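Local coordinates for protein serine--tRNA ligase, cytoplasmic (Candida albicans, PDB 3QO8) that catalyses the two-step attachment of serine to tRNA(Ser), first activating the amino acid with ATP as Ser-AMP and then passing it to the tRNA acceptor end, at residues E134-P139 / E355-F360; L330-R335 / I412-E417. One frame throughout, in Å; residues are numbered along the deposited sequence.

Both contacts are buried and belong to the catalytic core, their centres about 8 Å apart. Contact 1 lays the loop 134-139 on the end of strand 350-358; contact 2 sets the turn leading into strand 334-338 on helix 408-419. The two strands are antiparallel neighbours, joined by a salt bridge from Arg335 NE to Glu355 OE1. Contact 1 is aromatic, with proline on indole and the indole N-H and tyrosine hydroxyl bonded to nearby backbone; contact 2 is wholly aliphatic and sulfur packing. Both touch one seryl-sulfamoyl adenosine, in a second pocket separate from the active site: contact 1 by hydrogen bonds from Glu134 N, contact 2 by close approach of Leu330 and Gly331 to its ribose.

Contact 1 of 2, residues E134-P139 / E355-F360. With SSA (5'-O-(N-(L-seryl)-sulfamoyl)adenosine), chain D.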
ATOM      1  N   GLU A 134     -14.252 -27.277 -20.524  1.00 43.28           N
ATOM      2  CA  GLU A 134     -15.101 -28.412 -20.858  1.00 50.30           C
ATOM      3  C   GLU A 134     -16.566 -28.023 -20.727  1.00 38.02           C
ATOM      4  O   GLU A 134     -16.935 -27.248 -19.847  1.00 40.11           O
ATOM      5  CB  GLU A 134     -14.772 -29.576 -19.917  1.00 60.96           C
ATOM      6  CG  GLU A 134     -15.617 -30.824 -20.092  1.00 72.29           C
ATOM      7  CD  GLU A 134     -15.257 -31.911 -19.087  1.00 80.05           C
ATOM      8  OE1 GLU A 134     -14.288 -31.719 -18.317  1.00 74.59           O
ATOM      9  OE2 GLU A 134     -15.942 -32.956 -19.066  1.00 86.52           O
ATOM     10  N   ASN A 135     -17.402 -28.556 -21.606  1.00 31.10           N
ATOM     11  CA  ASN A 135     -18.828 -28.256 -21.572  1.00 43.81           C
ATOM     12  C   ASN A 135     -19.133 -26.786 -21.815  1.00 41.43           C
ATOM     13  O   ASN A 135     -20.186 -26.289 -21.428  1.00 50.66           O
ATOM     14  CB  ASN A 135     -19.448 -28.709 -20.248  1.00 55.09           C
ATOM     15  CG  ASN A 135     -19.375 -30.208 -20.059  1.00 63.78           C
ATOM     16  OD1 ASN A 135     -19.695 -30.977 -20.969  1.00 65.78           O
ATOM     17  ND2 ASN A 135     -18.945 -30.636 -18.872  1.00 64.80           N
ATOM     18  N   TYR A 136     -18.206 -26.090 -22.458  1.00 33.44           N
ATOM     19  CA  TYR A 136     -18.464 -24.725 -22.891  1.00 30.31           C
ATOM     20  C   TYR A 136     -18.272 -24.654 -24.394  1.00 33.38           C
ATOM     21  O   TYR A 136     -17.146 -24.613 -24.905  1.00 29.68           O
ATOM     22  CB  TYR A 136     -17.558 -23.725 -22.179  1.00 24.19           C
ATOM     23  CG  TYR A 136     -18.039 -22.293 -22.279  1.00 21.84           C
ATOM     24  CD1 TYR A 136     -19.314 -21.931 -21.840  1.00 22.84           C
ATOM     25  CD2 TYR A 136     -17.220 -21.300 -22.803  1.00 19.23           C
ATOM     26  CE1 TYR A 136     -19.758 -20.608 -21.921  1.00 23.68           C
ATOM     27  CE2 TYR A 136     -17.654 -19.975 -22.889  1.00 21.34           C
ATOM     28  CZ  TYR A 136     -18.917 -19.638 -22.444  1.00 22.80           C
ATOM     29  OH  TYR A 136     -19.337 -18.330 -22.535  1.00 23.72           O
ATOM     30  N   LYS A 137     -19.402 -24.629 -25.078  1.00 29.01           N
ATOM     31  CA  LYS A 137     -19.479 -24.740 -26.525  1.00 38.07           C
ATOM     32  C   LYS A 137     -18.689 -23.638 -27.215  1.00 33.04           C
ATOM     33  O   LYS A 137     -17.849 -23.901 -28.067  1.00 39.54           O
ATOM     34  CB  LYS A 137     -20.955 -24.691 -26.924  1.00 38.13           C
ATOM     35  CG  LYS A 137     -21.258 -24.832 -28.393  1.00 46.28           C
ATOM     36  CD  LYS A 137     -22.773 -24.889 -28.602  1.00 53.39           C
ATOM     37  CE  LYS A 137     -23.398 -26.002 -27.759  1.00 56.93           C
ATOM     38  NZ  LYS A 137     -24.893 -26.010 -27.816  1.00 62.75           N
ATOM     39  N   LYS A 138     -18.966 -22.397 -26.840  1.00 27.02           N
ATOM     40  CA  LYS A 138     -18.344 -21.250 -27.475  1.00 24.92           C
ATOM     41  C   LYS A 138     -18.565 -20.023 -26.604  1.00 25.44           C
ATOM     42  O   LYS A 138     -19.466 -20.006 -25.769  1.00 28.21           O
ATOM     43  CB  LYS A 138     -18.959 -21.005 -28.856  1.00 28.63           C
ATOM     44  CG  LYS A 138     -20.385 -20.516 -28.798  1.00 35.38           C
ATOM     45  CD  LYS A 138     -20.848 -20.012 -30.153  1.00 50.49           C
ATOM     46  CE  LYS A 138     -22.354 -19.803 -30.179  1.00 61.07           C
ATOM     47  NZ  LYS A 138     -22.816 -18.846 -29.136  1.00 65.74           N
ATOM     48  N   PRO A 139     -17.741 -18.989 -26.798  1.00 28.87           N
ATOM     49  CA  PRO A 139     -17.868 -17.764 -26.004  1.00 23.20           C
ATOM     50  C   PRO A 139     -19.193 -17.073 -26.320  1.00 25.12           C
ATOM     51  O   PRO A 139     -19.411 -16.692 -27.460  1.00 22.67           O
ATOM     52  CB  PRO A 139     -16.700 -16.905 -26.499  1.00 27.13           C
ATOM     53  CG  PRO A 139     -15.778 -17.853 -27.221  1.00 35.46           C
ATOM     54  CD  PRO A 139     -16.662 -18.898 -27.795  1.00 36.25           C
ATOM     55  N   GLU A 355      -6.319 -12.557 -22.619  1.00 18.79           N
ATOM     56  CA  GLU A 355      -7.579 -11.856 -22.432  1.00 20.27           C
ATOM     57  C   GLU A 355      -8.651 -12.902 -22.187  1.00 18.10           C
ATOM     58  O   GLU A 355      -8.860 -13.800 -23.011  1.00 18.57           O
ATOM     59  CB  GLU A 355      -7.927 -11.041 -23.687  1.00 18.48           C
ATOM     60  CG  GLU A 355      -6.814 -10.100 -24.180  1.00 16.69           C
ATOM     61  CD  GLU A 355      -7.227  -9.362 -25.448  1.00 31.25           C
ATOM     62  OE1 GLU A 355      -7.992  -9.944 -26.245  1.00 27.33           O
ATOM     63  OE2 GLU A 355      -6.813  -8.203 -25.636  1.00 29.63           O
ATOM     64  N   ALA A 356      -9.323 -12.796 -21.047  1.00 19.16           N
ATOM     65  CA  ALA A 356     -10.277 -13.817 -20.639  1.00 14.32           C
ATOM     66  C   ALA A 356     -11.672 -13.394 -21.069  1.00 16.24           C
ATOM     67  O   ALA A 356     -11.957 -12.205 -21.189  1.00 18.45           O
ATOM     68  CB  ALA A 356     -10.241 -14.014 -19.124  1.00 12.88           C
ATOM     69  N   TRP A 357     -12.534 -14.378 -21.290  1.00 19.87           N
ATOM     70  CA  TRP A 357     -13.897 -14.107 -21.708  1.00 17.18           C
ATOM     71  C   TRP A 357     -14.756 -13.643 -20.539  1.00 17.78           C
ATOM     72  O   TRP A 357     -14.845 -14.319 -19.520  1.00 18.07           O
ATOM     73  CB  TRP A 357     -14.509 -15.362 -22.342  1.00 15.92           C
ATOM     74  CG  TRP A 357     -15.919 -15.174 -22.859  1.00 17.01           C
ATOM     75  CD1 TRP A 357     -17.070 -15.728 -22.353  1.00 15.17           C
ATOM     76  CD2 TRP A 357     -16.318 -14.387 -23.991  1.00 21.95           C
ATOM     77  NE1 TRP A 357     -18.161 -15.329 -23.113  1.00 17.68           N
ATOM     78  CE2 TRP A 357     -17.720 -14.509 -24.119  1.00 21.32           C
ATOM     79  CE3 TRP A 357     -15.622 -13.596 -24.915  1.00 22.64           C
ATOM     80  CZ2 TRP A 357     -18.436 -13.863 -25.129  1.00 22.83           C
ATOM     81  CZ3 TRP A 357     -16.333 -12.963 -25.919  1.00 26.43           C
ATOM     82  CH2 TRP A 357     -17.726 -13.102 -26.021  1.00 23.83           C
ATOM     83  N   PHE A 358     -15.384 -12.481 -20.696  1.00 17.16           N
ATOM     84  CA  PHE A 358     -16.356 -11.990 -19.736  1.00 18.76           C
ATOM     85  C   PHE A 358     -17.746 -12.150 -20.377  1.00 18.41           C
ATOM     86  O   PHE A 358     -18.123 -11.366 -21.251  1.00 15.72           O
ATOM     87  CB  PHE A 358     -16.075 -10.512 -19.407  1.00 25.43           C
ATOM     88  CG  PHE A 358     -14.970 -10.295 -18.380  1.00 23.56           C
ATOM     89  CD1 PHE A 358     -13.654 -10.666 -18.647  1.00 22.55           C
ATOM     90  CD2 PHE A 358     -15.254  -9.700 -17.160  1.00 19.44           C
ATOM     91  CE1 PHE A 358     -12.637 -10.458 -17.700  1.00 19.90           C
ATOM     92  CE2 PHE A 358     -14.259  -9.492 -16.211  1.00 18.26           C
ATOM     93  CZ  PHE A 358     -12.938  -9.878 -16.476  1.00 13.14           C
ATOM     94  N   PRO A 359     -18.510 -13.170 -19.953  1.00 17.31           N
ATOM     95  CA  PRO A 359     -19.725 -13.488 -20.722  1.00 17.27           C
ATOM     96  C   PRO A 359     -20.840 -12.454 -20.600  1.00 22.33           C
ATOM     97  O   PRO A 359     -21.653 -12.380 -21.512  1.00 23.87           O
ATOM     98  CB  PRO A 359     -20.165 -14.841 -20.159  1.00 17.29           C
ATOM     99  CG  PRO A 359     -19.584 -14.873 -18.757  1.00 20.61           C
ATOM    100  CD  PRO A 359     -18.269 -14.135 -18.862  1.00 15.56           C
ATOM    101  N   PHE A 360     -20.895 -11.673 -19.520  1.00 23.14           N
ATOM    102  CA  PHE A 360     -21.930 -10.656 -19.451  1.00 17.93           C
ATOM    103  C   PHE A 360     -21.585  -9.547 -20.432  1.00 28.09           C
ATOM    104  O   PHE A 360     -22.430  -9.087 -21.179  1.00 26.07           O
ATOM    105  CB  PHE A 360     -22.094 -10.047 -18.052  1.00 20.71           C
ATOM    106  CG  PHE A 360     -23.064  -8.894 -18.030  1.00 19.26           C
ATOM    107  CD1 PHE A 360     -24.424  -9.122 -17.923  1.00 22.59           C
ATOM    108  CD2 PHE A 360     -22.619  -7.590 -18.183  1.00 22.09           C
ATOM    109  CE1 PHE A 360     -25.332  -8.059 -17.940  1.00 28.28           C
ATOM    110  CE2 PHE A 360     -23.515  -6.522 -18.201  1.00 26.79           C
ATOM    111  CZ  PHE A 360     -24.881  -6.764 -18.079  1.00 26.51           C
TER
HETATM  112  N10 SSA D 488     -10.967 -31.415 -16.915  0.77 64.92           N
HETATM  113  CA  SSA D 488     -11.778 -31.272 -15.720  0.77 65.25           C
HETATM  114  CB  SSA D 488     -10.861 -31.269 -14.501  0.77 68.72           C
HETATM  115  OG  SSA D 488     -11.625 -31.050 -13.309  0.77 71.14           O
HETATM  116  C9  SSA D 488     -12.556 -29.986 -15.789  0.77 58.24           C
HETATM  117  O9  SSA D 488     -13.343 -29.688 -14.906  0.77 49.31           O
HETATM  118  N8  SSA D 488     -12.328 -29.207 -16.847  0.77 62.68           N
HETATM  119  S1  SSA D 488     -12.960 -27.734 -16.949  0.77 54.75           S
HETATM  120  O1S SSA D 488     -12.309 -27.023 -18.014  0.77 49.50           O
HETATM  121  O2S SSA D 488     -14.374 -27.828 -17.201  0.77 56.22           O
HETATM  122  O5' SSA D 488     -12.743 -27.006 -15.610  0.77 52.38           O
HETATM  123  C5' SSA D 488     -11.506 -26.368 -15.297  0.77 45.07           C
HETATM  124  C4' SSA D 488     -11.469 -26.126 -13.791  0.77 43.40           C
HETATM  125  O4' SSA D 488     -12.349 -25.061 -13.419  0.77 37.35           O
HETATM  126  C3' SSA D 488     -11.938 -27.346 -13.017  0.77 48.71           C
HETATM  127  O3' SSA D 488     -10.826 -28.125 -12.566  0.77 55.91           O
HETATM  128  C2' SSA D 488     -12.700 -26.788 -11.837  0.77 45.38           C
HETATM  129  O2' SSA D 488     -11.838 -26.677 -10.707  0.77 54.04           O
HETATM  130  C1' SSA D 488     -13.123 -25.396 -12.264  0.77 38.12           C
HETATM  131  N9  SSA D 488     -14.568 -25.461 -12.586  0.77 41.81           N
HETATM  132  C8  SSA D 488     -15.129 -25.479 -13.809  0.77 33.99           C
HETATM  133  N7  SSA D 488     -16.474 -25.559 -13.662  0.77 41.07           N
HETATM  134  C5  SSA D 488     -16.746 -25.596 -12.339  0.77 38.71           C
HETATM  135  C6  SSA D 488     -17.917 -25.671 -11.596  0.77 40.62           C
HETATM  136  N6  SSA D 488     -19.132 -25.728 -12.203  0.77 43.44           N
HETATM  137  N1  SSA D 488     -17.832 -25.692 -10.246  0.77 39.64           N
HETATM  138  C2  SSA D 488     -16.646 -25.632  -9.624  0.77 36.86           C
HETATM  139  N3  SSA D 488     -15.503 -25.555 -10.316  0.77 34.55           N
HETATM  140  C4  SSA D 488     -15.534 -25.540 -11.670  0.77 38.25           C
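Pro139 and Trp357 bring the two backbones closest, 6.9 Å from CA to CA. Segment 134-139 is an irregular loop following strand 126-131, while 355-360 is the last part of strand 350-358 and the turn beyond it. The contact is made mainly by side chains. Trp357 has its CG anti to the backbone N (chi1 -178°), which swings the indole across to the loop. Pro139 points CB down onto one face of it, its ring tilted up from the indole: CB sits 3.5 Å from the centroid of the six-membered ring of Trp357, only 11° off the ring normal, a CH-pi contact. The backbone follows the side chain onto the indole, with Pro139 C 3.5 Å from Trp357 CZ2. This end of the sheet belongs to the antiparallel fold of class II synthetase cores, where strand 350-358 runs between strands 334-338 and 363-372; from the latter, Tyr364 meets the indole edge-to-face. Tyr136 crosses Trp357 at about a right angle and reaches it with its hydroxyl end, OH lying 3.5 Å from Trp357 CD1. The polar atoms here are served by the same loop a little further on: Trp357 NE1 bonds to Glu140 O, and Tyr136 OH to Ile142 O and Glu140 N. Lys138 O sits 3.3 Å above the plane of the Tyr136 ring, offset toward the rim. At the start of the loop, Glu134 N gives a nearly straight hydrogen bond (167°) to O1S of the bound seryl-sulfamoyl adenosine, 3.2 Å away, and a weak one to O2S.

Contact 2 of 2, residues L330-R335 / I412-E417; sequences LGLPYR and ICCILE. With SSA (5'-O-(N-(L-seryl)-sulfamoyl)adenosine), chain D.
Leu332 packs against Cys414 and Ile415 where the turn entering strand 334-338 meets helix 408-419, a loop-on-helix contact inside the class II catalytic core. The turn begins with a Schellman motif: Gly331, at positive phi, closes the helix that precedes it. From the backbone, Leu332 CB points toward helix 408-419, and CG stands anti to the carbonyl carbon (chi1 -57°), carrying the fork onward so that the two methyls do the touching. CD1 rests 3.9 Å from Cys414 SG and also meets Ile415 CG1 at 4.1 Å, lodging between the two residues. CD2 comes to the sulfur from the same side, 4.0 Å from Cys414 SG, and lies near the carbonyl oxygen of that residue. Cys414 SG is anti to its own backbone N, and beyond Leu332 the Cys414 side chain also touches Ala356 and Phe358 of strand 350-358. Leu330 adds a looser contact, CD2 to Ile415 CD1 at 4.5 Å, while its carbonyl oxygen bonds to Tyr419 OH. Behind this apolar layer lies the seryl-sulfamoyl adenosine of the second pocket, whose ribose oxygen O4' is 3.2 Å from Gly331 N.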
ATOM      1  N   LEU A 330      -8.658 -22.527 -13.457  1.00 19.74           N
ATOM      2  CA  LEU A 330      -9.826 -21.828 -12.934  1.00 16.49           C
ATOM      3  C   LEU A 330     -11.034 -21.982 -13.849  1.00 17.51           C
ATOM      4  O   LEU A 330     -12.119 -21.493 -13.535  1.00 20.06           O
ATOM      5  CB  LEU A 330      -9.522 -20.336 -12.753  1.00 16.42           C
ATOM      6  CG  LEU A 330      -8.535 -19.972 -11.643  1.00 19.09           C
ATOM      7  CD1 LEU A 330      -8.028 -18.531 -11.807  1.00 17.62           C
ATOM      8  CD2 LEU A 330      -9.217 -20.161 -10.297  1.00 18.50           C
ATOM      9  N   GLY A 331     -10.842 -22.648 -14.986  1.00 20.69           N
ATOM     10  CA  GLY A 331     -11.934 -22.889 -15.917  1.00 24.98           C
ATOM     11  C   GLY A 331     -12.427 -21.631 -16.616  1.00 24.24           C
ATOM     12  O   GLY A 331     -13.616 -21.498 -16.924  1.00 23.31           O
ATOM     13  N   LEU A 332     -11.517 -20.704 -16.889  1.00 17.13           N
ATOM     14  CA  LEU A 332     -11.904 -19.432 -17.505  1.00 18.83           C
ATOM     15  C   LEU A 332     -11.500 -19.427 -18.981  1.00 17.84           C
ATOM     16  O   LEU A 332     -10.319 -19.582 -19.291  1.00 21.50           O
ATOM     17  CB  LEU A 332     -11.266 -18.243 -16.749  1.00 14.52           C
ATOM     18  CG  LEU A 332     -11.588 -18.152 -15.251  1.00 14.29           C
ATOM     19  CD1 LEU A 332     -10.826 -17.027 -14.537  1.00 18.19           C
ATOM     20  CD2 LEU A 332     -13.094 -17.998 -15.019  1.00 12.45           C
ATOM     21  N   PRO A 333     -12.481 -19.252 -19.899  1.00 19.55           N
ATOM     22  CA  PRO A 333     -12.140 -19.233 -21.329  1.00 23.48           C
ATOM     23  C   PRO A 333     -11.267 -18.024 -21.607  1.00 20.11           C
ATOM     24  O   PRO A 333     -11.469 -16.999 -20.967  1.00 19.59           O
ATOM     25  CB  PRO A 333     -13.500 -19.044 -22.036  1.00 19.01           C
ATOM     26  CG  PRO A 333     -14.549 -19.235 -20.987  1.00 28.41           C
ATOM     27  CD  PRO A 333     -13.899 -18.924 -19.659  1.00 20.73           C
ATOM     28  N   TYR A 334     -10.320 -18.126 -22.538  1.00 21.21           N
ATOM     29  CA  TYR A 334      -9.461 -16.986 -22.833  1.00 21.48           C
ATOM     30  C   TYR A 334      -8.921 -17.066 -24.246  1.00 26.12           C
ATOM     31  O   TYR A 334      -9.077 -18.080 -24.918  1.00 24.63           O
ATOM     32  CB  TYR A 334      -8.290 -16.903 -21.833  1.00 16.37           C
ATOM     33  CG  TYR A 334      -7.382 -18.117 -21.893  1.00 17.77           C
ATOM     34  CD1 TYR A 334      -6.402 -18.228 -22.870  1.00 17.02           C
ATOM     35  CD2 TYR A 334      -7.518 -19.159 -20.977  1.00 15.05           C
ATOM     36  CE1 TYR A 334      -5.580 -19.366 -22.947  1.00 22.90           C
ATOM     37  CE2 TYR A 334      -6.700 -20.291 -21.040  1.00 19.99           C
ATOM     38  CZ  TYR A 334      -5.745 -20.388 -22.034  1.00 17.10           C
ATOM     39  OH  TYR A 334      -4.945 -21.500 -22.099  1.00 23.70           O
ATOM     40  N   ARG A 335      -8.292 -15.986 -24.691  1.00 22.90           N
ATOM     41  CA  ARG A 335      -7.457 -16.028 -25.878  1.00 22.58           C
ATOM     42  C   ARG A 335      -6.121 -15.372 -25.556  1.00 19.17           C
ATOM     43  O   ARG A 335      -6.044 -14.515 -24.679  1.00 18.42           O
ATOM     44  CB  ARG A 335      -8.124 -15.299 -27.048  1.00 23.00           C
ATOM     45  CG  ARG A 335      -8.415 -13.826 -26.793  1.00 19.05           C
ATOM     46  CD  ARG A 335      -9.000 -13.151 -28.054  1.00 20.49           C
ATOM     47  NE  ARG A 335      -9.125 -11.702 -27.888  1.00 22.34           N
ATOM     48  CZ  ARG A 335      -9.882 -10.913 -28.654  1.00 27.80           C
ATOM     49  NH1 ARG A 335     -10.591 -11.425 -29.648  1.00 24.90           N
ATOM     50  NH2 ARG A 335      -9.926  -9.604 -28.426  1.00 26.43           N
ATOM     51  N   ILE A 412     -11.002 -11.822 -10.037  1.00 15.26           N
ATOM     52  CA  ILE A 412     -12.276 -12.046  -9.369  1.00 16.36           C
ATOM     53  C   ILE A 412     -13.430 -11.635 -10.276  1.00 14.70           C
ATOM     54  O   ILE A 412     -14.426 -12.358 -10.393  1.00 17.00           O
ATOM     55  CB  ILE A 412     -12.379 -11.292  -8.032  1.00 14.36           C
ATOM     56  CG1 ILE A 412     -11.502 -11.980  -6.968  1.00 19.42           C
ATOM     57  CG2 ILE A 412     -13.859 -11.228  -7.581  1.00 12.60           C
ATOM     58  CD1 ILE A 412     -11.325 -11.172  -5.650  1.00 16.04           C
ATOM     59  N   CYS A 413     -13.299 -10.491 -10.940  1.00 12.80           N
ATOM     60  CA  CYS A 413     -14.362 -10.056 -11.858  1.00 14.94           C
ATOM     61  C   CYS A 413     -14.693 -11.121 -12.910  1.00 17.38           C
ATOM     62  O   CYS A 413     -15.856 -11.375 -13.211  1.00 12.58           O
ATOM     63  CB  CYS A 413     -13.982  -8.748 -12.548  1.00 14.14           C
ATOM     64  SG  CYS A 413     -13.820  -7.364 -11.399  1.00 16.82           S
ATOM     65  N   CYS A 414     -13.668 -11.762 -13.455  1.00 16.86           N
ATOM     66  CA  CYS A 414     -13.883 -12.797 -14.474  1.00 14.62           C
ATOM     67  C   CYS A 414     -14.566 -14.037 -13.889  1.00 17.11           C
ATOM     68  O   CYS A 414     -15.479 -14.631 -14.494  1.00 15.69           O
ATOM     69  CB  CYS A 414     -12.551 -13.200 -15.105  1.00 13.03           C
ATOM     70  SG  CYS A 414     -12.759 -14.265 -16.541  1.00 17.60           S
ATOM     71  N   ILE A 415     -14.110 -14.432 -12.705  1.00 16.50           N
ATOM     72  CA  ILE A 415     -14.735 -15.520 -11.975  1.00 12.73           C
ATOM     73  C   ILE A 415     -16.211 -15.233 -11.716  1.00 13.06           C
ATOM     74  O   ILE A 415     -17.074 -16.089 -11.945  1.00 15.87           O
ATOM     75  CB  ILE A 415     -13.998 -15.770 -10.632  1.00 14.79           C
ATOM     76  CG1 ILE A 415     -12.622 -16.401 -10.918  1.00 17.97           C
ATOM     77  CG2 ILE A 415     -14.848 -16.657  -9.711  1.00 16.55           C
ATOM     78  CD1 ILE A 415     -11.691 -16.444  -9.737  1.00 15.43           C
ATOM     79  N   LEU A 416     -16.499 -14.040 -11.216  1.00 13.07           N
ATOM     80  CA  LEU A 416     -17.882 -13.674 -10.912  1.00 16.38           C
ATOM     81  C   LEU A 416     -18.789 -13.871 -12.123  1.00 16.47           C
ATOM     82  O   LEU A 416     -19.883 -14.437 -12.005  1.00 20.44           O
ATOM     83  CB  LEU A 416     -17.969 -12.230 -10.438  1.00 14.79           C
ATOM     84  CG  LEU A 416     -17.269 -11.937  -9.096  1.00 23.04           C
ATOM     85  CD1 LEU A 416     -17.297 -10.460  -8.781  1.00 18.01           C
ATOM     86  CD2 LEU A 416     -17.899 -12.726  -7.963  1.00 25.55           C
ATOM     87  N   GLU A 417     -18.370 -13.399 -13.294  1.00 16.76           N
ATOM     88  CA  GLU A 417     -19.279 -13.508 -14.440  1.00 19.06           C
ATOM     89  C   GLU A 417     -19.402 -14.955 -14.901  1.00 22.66           C
ATOM     90  O   GLU A 417     -20.470 -15.382 -15.331  1.00 20.29           O
ATOM     91  CB  GLU A 417     -18.890 -12.570 -15.593  1.00 17.44           C
ATOM     92  CG  GLU A 417     -18.966 -11.094 -15.204  1.00 20.12           C
ATOM     93  CD  GLU A 417     -18.974 -10.149 -16.393  1.00 21.38           C
ATOM     94  OE1 GLU A 417     -18.921 -10.618 -17.552  1.00 18.73           O
ATOM     95  OE2 GLU A 417     -19.049  -8.926 -16.160  1.00 17.88           O
TER
HETATM   96  N10 SSA D 488     -10.967 -31.415 -16.915  0.77 64.92           N
HETATM   97  CA  SSA D 488     -11.778 -31.272 -15.720  0.77 65.25           C
HETATM   98  CB  SSA D 488     -10.861 -31.269 -14.501  0.77 68.72           C
HETATM   99  OG  SSA D 488     -11.625 -31.050 -13.309  0.77 71.14           O
HETATM  100  C9  SSA D 488     -12.556 -29.986 -15.789  0.77 58.24           C
HETATM  101  O9  SSA D 488     -13.343 -29.688 -14.906  0.77 49.31           O
HETATM  102  N8  SSA D 488     -12.328 -29.207 -16.847  0.77 62.68           N
HETATM  103  S1  SSA D 488     -12.960 -27.734 -16.949  0.77 54.75           S
HETATM  104  O1S SSA D 488     -12.309 -27.023 -18.014  0.77 49.50           O
HETATM  105  O2S SSA D 488     -14.374 -27.828 -17.201  0.77 56.22           O
HETATM  106  O5' SSA D 488     -12.743 -27.006 -15.610  0.77 52.38           O
HETATM  107  C5' SSA D 488     -11.506 -26.368 -15.297  0.77 45.07           C
HETATM  108  C4' SSA D 488     -11.469 -26.126 -13.791  0.77 43.40           C
HETATM  109  O4' SSA D 488     -12.349 -25.061 -13.419  0.77 37.35           O
HETATM  110  C3' SSA D 488     -11.938 -27.346 -13.017  0.77 48.71           C
HETATM  111  O3' SSA D 488     -10.826 -28.125 -12.566  0.77 55.91           O
HETATM  112  C2' SSA D 488     -12.700 -26.788 -11.837  0.77 45.38           C
HETATM  113  O2' SSA D 488     -11.838 -26.677 -10.707  0.77 54.04           O
HETATM  114  C1' SSA D 488     -13.123 -25.396 -12.264  0.77 38.12           C
HETATM  115  N9  SSA D 488     -14.568 -25.461 -12.586  0.77 41.81           N
HETATM  116  C8  SSA D 488     -15.129 -25.479 -13.809  0.77 33.99           C
HETATM  117  N7  SSA D 488     -16.474 -25.559 -13.662  0.77 41.07           N
HETATM  118  C5  SSA D 488     -16.746 -25.596 -12.339  0.77 38.71           C
HETATM  119  C6  SSA D 488     -17.917 -25.671 -11.596  0.77 40.62           C
HETATM  120  N6  SSA D 488     -19.132 -25.728 -12.203  0.77 43.44           N
HETATM  121  N1  SSA D 488     -17.832 -25.692 -10.246  0.77 39.64           N
HETATM  122  C2  SSA D 488     -16.646 -25.632  -9.624  0.77 36.86           C
HETATM  123  N3  SSA D 488     -15.503 -25.555 -10.316  0.77 34.55           N
HETATM  124  C4  SSA D 488     -15.534 -25.540 -11.670  0.77 38.25           C